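Local structure of K Homology domain-containing protein (Aeropyrum pernix, 1TUA) at residues I19-R22 and G23-K26; G142-E145 and R146-A150; I177-R180 and E181-K184. The protein is of unknown function but carries two KH-type domains and so probably binds RNA. All coordinates share one frame; numbering follows the deposited sequence.

Interaction 1 of 3, residues I19-R22 and G23-K26; sequences IGPR and GEVK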
loop_
_atom_site.group_PDB
_atom_site.type_symbol
_atom_site.label_atom_id
_atom_site.label_comp_id
_atom_site.label_asym_id
_atom_site.label_seq_id
_atom_site.Cartn_x
_atom_site.Cartn_y
_atom_site.Cartn_z
ATOM N N ILE A 19 -14.726 -0.406 8.057
ATOM C CA ILE A 19 -16.154 -0.711 7.998
ATOM C C ILE A 19 -16.887 0.307 7.118
ATOM O O ILE A 19 -17.692 -0.054 6.255
ATOM C CB ILE A 19 -16.788 -0.684 9.418
ATOM C CG1 ILE A 19 -16.104 -1.717 10.317
ATOM C CG2 ILE A 19 -18.289 -0.957 9.328
ATOM C CD1 ILE A 19 -16.418 -1.555 11.797
ATOM N N GLY A 20 -16.591 1.581 7.343
ATOM C CA GLY A 20 -17.233 2.637 6.588
ATOM C C GLY A 20 -18.577 2.979 7.205
ATOM O O GLY A 20 -19.161 2.152 7.918
ATOM N N PRO A 21 -19.098 4.191 6.956
ATOM C CA PRO A 21 -20.390 4.595 7.517
ATOM C C PRO A 21 -21.473 3.619 7.095
ATOM O O PRO A 21 -21.662 3.380 5.904
ATOM C CB PRO A 21 -20.607 5.979 6.918
ATOM C CG PRO A 21 -19.212 6.490 6.744
ATOM C CD PRO A 21 -18.508 5.285 6.168
ATOM N N ARG A 22 -22.178 3.059 8.071
ATOM C CA ARG A 22 -23.240 2.104 7.786
ATOM C C ARG A 22 -22.674 0.855 7.105
ATOM O O ARG A 22 -23.410 0.118 6.451
ATOM C CB ARG A 22 -24.297 2.752 6.887
ATOM C CG ARG A 22 -25.020 3.928 7.517
ATOM C CD ARG A 22 -25.390 4.957 6.460
ATOM N NE ARG A 22 -24.203 5.625 5.928
ATOM C CZ ARG A 22 -24.209 6.484 4.912
ATOM N NH1 ARG A 22 -25.348 6.791 4.298
ATOM N NH2 ARG A 22 -23.074 7.043 4.507
ATOM N N GLY A 23 -21.367 0.633 7.258
ATOM C CA GLY A 23 -20.722 -0.530 6.662
ATOM C C GLY A 23 -20.558 -0.479 5.150
ATOM O O GLY A 23 -20.338 -1.504 4.509
ATOM N N GLU A 24 -20.637 0.717 4.577
ATOM C CA GLU A 24 -20.524 0.877 3.132
ATOM C C GLU A 24 -19.182 0.464 2.527
ATOM O O GLU A 24 -19.138 0.007 1.386
ATOM C CB GLU A 24 -20.828 2.327 2.741
ATOM C CG GLU A 24 -19.924 3.355 3.409
ATOM C CD GLU A 24 -20.247 4.777 2.982
ATOM O OE1 GLU A 24 -21.449 5.130 2.966
ATOM O OE2 GLU A 24 -19.301 5.538 2.671
ATOM N N VAL A 25 -18.092 0.629 3.275
ATOM C CA VAL A 25 -16.779 0.262 2.755
ATOM C C VAL A 25 -16.595 -1.248 2.703
ATOM O O VAL A 25 -16.234 -1.795 1.653
ATOM C CB VAL A 25 -15.630 0.896 3.575
ATOM C CG1 VAL A 25 -14.283 0.314 3.131
ATOM C CG2 VAL A 25 -15.626 2.405 3.366
ATOM N N LYS A 26 -16.849 -1.943 3.808
ATOM C CA LYS A 26 -16.688 -3.392 3.761
ATOM C C LYS A 26 -17.706 -3.981 2.785
ATOM O O LYS A 26 -17.426 -4.977 2.120
ATOM C CB LYS A 26 -16.843 -4.029 5.148
ATOM C CG LYS A 26 -18.241 -4.066 5.688
ATOM C CD LYS A 26 -18.334 -5.034 6.858
ATOM C CE LYS A 26 -19.776 -5.213 7.285
ATOM N NZ LYS A 26 -19.930 -6.320 8.263
#

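Interaction 2 of 3, residues G142-E145 and R146-A150; sequences GDYE and RAMAA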
loop_
_atom_site.group_PDB
_atom_site.type_symbol
_atom_site.label_atom_id
_atom_site.label_comp_id
_atom_site.label_asym_id
_atom_site.label_seq_id
_atom_site.Cartn_x
_atom_site.Cartn_y
_atom_site.Cartn_z
ATOM N N GLY A 142 1.186 -0.064 -6.076
ATOM C CA GLY A 142 1.569 0.079 -7.477
ATOM C C GLY A 142 1.921 -1.285 -8.044
ATOM O O GLY A 142 1.803 -2.280 -7.328
ATOM N N ASP A 143 2.330 -1.374 -9.312
ATOM C CA ASP A 143 2.705 -2.692 -9.818
ATOM C C ASP A 143 4.056 -3.039 -9.204
ATOM O O ASP A 143 4.749 -2.166 -8.677
ATOM C CB ASP A 143 2.734 -2.763 -11.367
ATOM C CG ASP A 143 3.727 -1.815 -12.001
ATOM O OD1 ASP A 143 4.915 -1.831 -11.624
ATOM O OD2 ASP A 143 3.317 -1.057 -12.905
ATOM N N TYR A 144 4.421 -4.314 -9.254
ATOM C CA TYR A 144 5.658 -4.783 -8.646
ATOM C C TYR A 144 6.909 -3.919 -8.777
ATOM O O TYR A 144 7.476 -3.496 -7.773
ATOM C CB TYR A 144 5.997 -6.192 -9.139
ATOM C CG TYR A 144 7.197 -6.757 -8.425
ATOM C CD1 TYR A 144 7.126 -7.109 -7.079
ATOM C CD2 TYR A 144 8.425 -6.872 -9.072
ATOM C CE1 TYR A 144 8.249 -7.557 -6.391
ATOM C CE2 TYR A 144 9.557 -7.318 -8.393
ATOM C CZ TYR A 144 9.462 -7.656 -7.055
ATOM O OH TYR A 144 10.579 -8.084 -6.377
ATOM N N GLU A 145 7.354 -3.673 -10.003
ATOM C CA GLU A 145 8.562 -2.883 -10.205
ATOM C C GLU A 145 8.478 -1.436 -9.730
ATOM O O GLU A 145 9.425 -0.919 -9.132
ATOM C CB GLU A 145 8.955 -2.912 -11.672
ATOM C CG GLU A 145 9.308 -4.284 -12.156
ATOM C CD GLU A 145 9.934 -4.236 -13.517
ATOM O OE1 GLU A 145 9.229 -3.874 -14.483
ATOM O OE2 GLU A 145 11.140 -4.542 -13.616
ATOM N N ARG A 146 7.358 -0.778 -10.006
ATOM C CA ARG A 146 7.181 0.605 -9.582
ATOM C C ARG A 146 7.082 0.714 -8.058
ATOM O O ARG A 146 7.661 1.621 -7.458
ATOM C CB ARG A 146 5.943 1.207 -10.252
ATOM C CG ARG A 146 6.137 1.420 -11.747
ATOM C CD ARG A 146 4.875 1.921 -12.424
ATOM N NE ARG A 146 5.155 2.337 -13.798
ATOM C CZ ARG A 146 5.537 1.513 -14.768
ATOM N NH1 ARG A 146 5.680 0.217 -14.527
ATOM N NH2 ARG A 146 5.797 1.992 -15.977
ATOM N N ALA A 147 6.360 -0.210 -7.429
ATOM C CA ALA A 147 6.241 -0.195 -5.973
ATOM C C ALA A 147 7.617 -0.446 -5.335
ATOM O O ALA A 147 7.967 0.167 -4.324
ATOM C CB ALA A 147 5.237 -1.255 -5.511
ATOM N N MET A 148 8.398 -1.349 -5.925
ATOM C CA MET A 148 9.720 -1.638 -5.386
ATOM C C MET A 148 10.661 -0.447 -5.602
ATOM O O MET A 148 11.536 -0.184 -4.769
ATOM C CB MET A 148 10.299 -2.914 -6.016
ATOM C CG MET A 148 9.591 -4.212 -5.570
ATOM S SD MET A 148 9.419 -4.390 -3.750
ATOM C CE MET A 148 11.115 -4.605 -3.289
ATOM N N ALA A 149 10.472 0.283 -6.701
ATOM C CA ALA A 149 11.299 1.462 -6.974
ATOM C C ALA A 149 11.006 2.527 -5.915
ATOM O O ALA A 149 11.920 3.136 -5.354
ATOM C CB ALA A 149 10.998 2.007 -8.366
ATOM N N ALA A 150 9.721 2.743 -5.641
ATOM C CA ALA A 150 9.296 3.719 -4.642
ATOM C C ALA A 150 9.806 3.325 -3.250
ATOM O O ALA A 150 10.243 4.170 -2.467
ATOM C CB ALA A 150 7.770 3.815 -4.634
#

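Interaction 3 of 3, residues I177-R180 and E181-K184; sequences IKRR and ERLK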
loop_
_atom_site.group_PDB
_atom_site.type_symbol
_atom_site.label_atom_id
_atom_site.label_comp_id
_atom_site.label_asym_id
_atom_site.label_seq_id
_atom_site.Cartn_x
_atom_site.Cartn_y
_atom_site.Cartn_z
ATOM N N ILE A 177 12.795 0.902 -16.441
ATOM C CA ILE A 177 11.557 0.126 -16.403
ATOM C C ILE A 177 10.653 0.464 -17.591
ATOM O O ILE A 177 10.154 -0.427 -18.287
ATOM C CB ILE A 177 10.791 0.396 -15.075
ATOM C CG1 ILE A 177 11.597 -0.167 -13.901
ATOM C CG2 ILE A 177 9.399 -0.225 -15.118
ATOM C CD1 ILE A 177 11.060 0.223 -12.543
ATOM N N LYS A 178 10.453 1.756 -17.826
ATOM C CA LYS A 178 9.601 2.196 -18.916
ATOM C C LYS A 178 10.221 1.911 -20.278
ATOM O O LYS A 178 9.515 1.573 -21.224
ATOM C CB LYS A 178 9.296 3.687 -18.781
ATOM C CG LYS A 178 8.439 4.034 -17.581
ATOM C CD LYS A 178 8.058 5.497 -17.626
ATOM C CE LYS A 178 7.121 5.858 -16.503
ATOM N NZ LYS A 178 6.728 7.292 -16.593
ATOM N N ARG A 179 11.537 2.053 -20.384
ATOM C CA ARG A 179 12.198 1.776 -21.653
ATOM C C ARG A 179 11.962 0.315 -22.020
ATOM O O ARG A 179 11.579 0.001 -23.148
ATOM C CB ARG A 179 13.702 2.057 -21.554
ATOM C CG ARG A 179 14.471 1.775 -22.846
ATOM C CD ARG A 179 15.751 2.598 -22.926
ATOM N NE ARG A 179 16.489 2.362 -24.165
ATOM C CZ ARG A 179 17.167 1.250 -24.431
ATOM N NH1 ARG A 179 17.205 0.264 -23.537
ATOM N NH2 ARG A 179 17.804 1.118 -25.591
ATOM N N ARG A 180 12.174 -0.572 -21.054
ATOM C CA ARG A 180 11.989 -2.002 -21.264
ATOM C C ARG A 180 10.554 -2.304 -21.674
ATOM O O ARG A 180 10.309 -3.129 -22.554
ATOM C CB ARG A 180 12.328 -2.760 -19.986
ATOM C CG ARG A 180 12.510 -4.247 -20.173
ATOM C CD ARG A 180 12.847 -4.919 -18.853
ATOM N NE ARG A 180 13.820 -4.143 -18.083
ATOM C CZ ARG A 180 13.529 -3.464 -16.973
ATOM N NH1 ARG A 180 12.290 -3.466 -16.493
ATOM N NH2 ARG A 180 14.474 -2.769 -16.349
ATOM N N GLU A 181 9.602 -1.637 -21.034
ATOM C CA GLU A 181 8.203 -1.857 -21.365
ATOM C C GLU A 181 7.932 -1.424 -22.801
ATOM O O GLU A 181 7.293 -2.145 -23.564
ATOM C CB GLU A 181 7.288 -1.087 -20.400
ATOM C CG GLU A 181 7.464 -1.493 -18.942
ATOM C CD GLU A 181 6.474 -0.812 -18.003
ATOM O OE1 GLU A 181 6.266 0.415 -18.130
ATOM O OE2 GLU A 181 5.916 -1.509 -17.128
ATOM N N ARG A 182 8.425 -0.247 -23.171
ATOM C CA ARG A 182 8.222 0.264 -24.519
ATOM C C ARG A 182 8.821 -0.669 -25.569
ATOM O O ARG A 182 8.198 -0.931 -26.605
ATOM C CB ARG A 182 8.833 1.661 -24.650
ATOM C CG ARG A 182 8.825 2.218 -26.064
ATOM C CD ARG A 182 9.300 3.659 -26.086
ATOM N NE ARG A 182 10.620 3.831 -25.481
ATOM C CZ ARG A 182 11.768 3.486 -26.058
ATOM N NH1 ARG A 182 11.774 2.945 -27.270
ATOM N NH2 ARG A 182 12.916 3.696 -25.428
ATOM N N LEU A 183 10.023 -1.177 -25.302
ATOM C CA LEU A 183 10.686 -2.070 -26.244
ATOM C C LEU A 183 9.944 -3.397 -26.374
ATOM O O LEU A 183 9.845 -3.945 -27.472
ATOM C CB LEU A 183 12.147 -2.310 -25.832
ATOM C CG LEU A 183 13.074 -1.085 -25.784
ATOM C CD1 LEU A 183 14.478 -1.542 -25.461
ATOM C CD2 LEU A 183 13.060 -0.335 -27.104
ATOM N N LYS A 184 9.424 -3.914 -25.264
ATOM C CA LYS A 184 8.679 -5.167 -25.311
ATOM C C LYS A 184 7.433 -4.959 -26.159
ATOM O O LYS A 184 7.062 -5.818 -26.962
ATOM C CB LYS A 184 8.270 -5.619 -23.906
ATOM C CG LYS A 184 9.405 -6.199 -23.081
ATOM C CD LYS A 184 8.941 -6.586 -21.687
ATOM C CE LYS A 184 10.103 -7.107 -20.852
ATOM N NZ LYS A 184 9.736 -7.306 -19.420
#

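Interaction 1 of 3, residues I19-R22 and G23-K26
Gly20 and Gly23 bracket a tight turn between two helices, and the turn is held by main-chain bonds. The carbonyl of Gly20 takes the amide of Gly23 (N to O 2.8 Å), and that of Pro21 takes the amide of Glu24 (N to O 3.1 Å). Ile19 O collects several hydrogens at once. Lys26 N reaches it at 3.2 Å in a nearly straight bond (167°), Val25 N adds a weak second bond, and Gly23 CA makes a C-H contact at 3.1 Å. This convergence ties the last residue of helix 15-19 to the first turn of helix 24-33, with Gly23 just before it at the N-cap position.

Both glycines have positive phi, and Gly20, at 84°, has neighbours that explain why no side chain fits. Its CA lies 3.6 Å from Val25 CG2, so a beta carbon would run into that methyl. CG2 of Ile19 rests 3.6 Å from CA of Gly23. Glu24 bridges back to the turn. Its CG sits between its own N and carbonyl carbon (chi1 58°), and from there the extended chain passes obliquely across the proline, with Glu24 OE2 3.6 Å from Pro21 CD. OE1 meets Arg22 NH2 at 2.9 Å in a salt bridge of charge alone, because the oxygen is well off the guanidinium plane and no N-H aims at it.

A Gly-Pro-Arg-Gly turn joining two helices is the GXXG loop of a type I KH fold, the element that in relatives lies against the nucleic acid backbone, consistent with a role in RNA binding here.

Interaction 2 of 3, residues G142-E145 and R146-A150
The Tyr144 ring receives Met148 CG over one face, 3.7 Å above the plane and offset toward the rim, a CH-pi contact one helical turn along. Met148 SD approaches the same ring obliquely, as a looser Met-aromatic contact. The other flat pair is Arg146 and Asp143, whose guanidinium and carboxylate planes stand 86° apart. OD1 lies at the guanidinium edge, while OD2 comes in obliquely and takes a weak bond from NH1 (3.1 Å) within their salt bridge; NH2 of the same arginine is paired with Glu181.

OD1 does more for the helix, accepting Arg146 N at 3.1 Å almost straight (169°). With chi1 at 61°, the carboxylate of Asp143 is turned back toward the first turn of the helix, where OD1 meets Arg146 N. Its main-chain O meanwhile receives Ala147 N at 2.8 Å. An alanine in place of Asp143 would probably leave Arg146 N without its side-chain cap and take away the Asp143 half of the salt bridge with NH1.

Asp143 is thus the N-cap of helix 144-158, which leaves the sheet just after strand 137-141 as the last helix of a type I KH fold.

Interaction 3 of 3, residues I177-R180 and E181-K184
Lys178 O accepts Arg182 N at 2.9 Å (165°), and Arg179 O accepts Leu183 N at the same 2.9 Å. With the bonds from Glu181 to Ile177 and from Lys184 to Arg180, they form an unbroken i to i+4 ladder, the signature of an alpha helix. This turn belongs to helix 163-188, the long helix that ends the modelled chain, and so regular a backbone sets its side chains out as pairs about one turn apart on different sides of the helix.

One side faces helix 144-158. Ile177 and Glu181 lie side by side and point the same way, with the CG2 methyl of the first 4.2 Å from CD of the second. That course takes the carboxylate to its salt bridge with Arg146.

A second pair is strongly basic. Arg179 and Arg182 cross with their guanidinium planes 75° apart, and NH2 of Arg182 comes over the aliphatic part of its neighbour, 3.6 Å from Arg179 CG. The bend at chi3 (56°) folds the Arg182 group back this way; it also makes a cation-pi contact with Trp186. The charges themselves are close, Arg179 NE to Arg182 NH2 being 4.0 Å, so some mutual repulsion is likely. Leu183 CD1 covers one face of the Arg179 guanidinium, 3.7 Å above the plane and offset toward the rim.

Arg180 and Lys184 form the third pair. They too run side by side, with their methylenes in contact, while the arginine is drawn off by Glu176; the side chains come closest at Arg180 CG and Lys184 CE, 3.8 Å.

How the interactions relate
The three examples illustrate how short local contacts differ in chemistry with their place. Interaction 1 is a surface turn between two helices of the first KH region, dominated by glycines and main-chain bonds; it touches neither of the others, and centre to centre it is about 29 Å from interaction 2 and about 40 Å from interaction 3. Interaction 2, partly buried, starts a helix of the second KH region with an acidic cap. Interaction 3 lies on the surface toward the C-terminal end of helix 163-188 and is rich in arginine and lysine. The last two meet: Arg146 and Glu181 link helices 144-158 and 163-188 by a salt bridge, and Glu145 pairs weakly with Arg180.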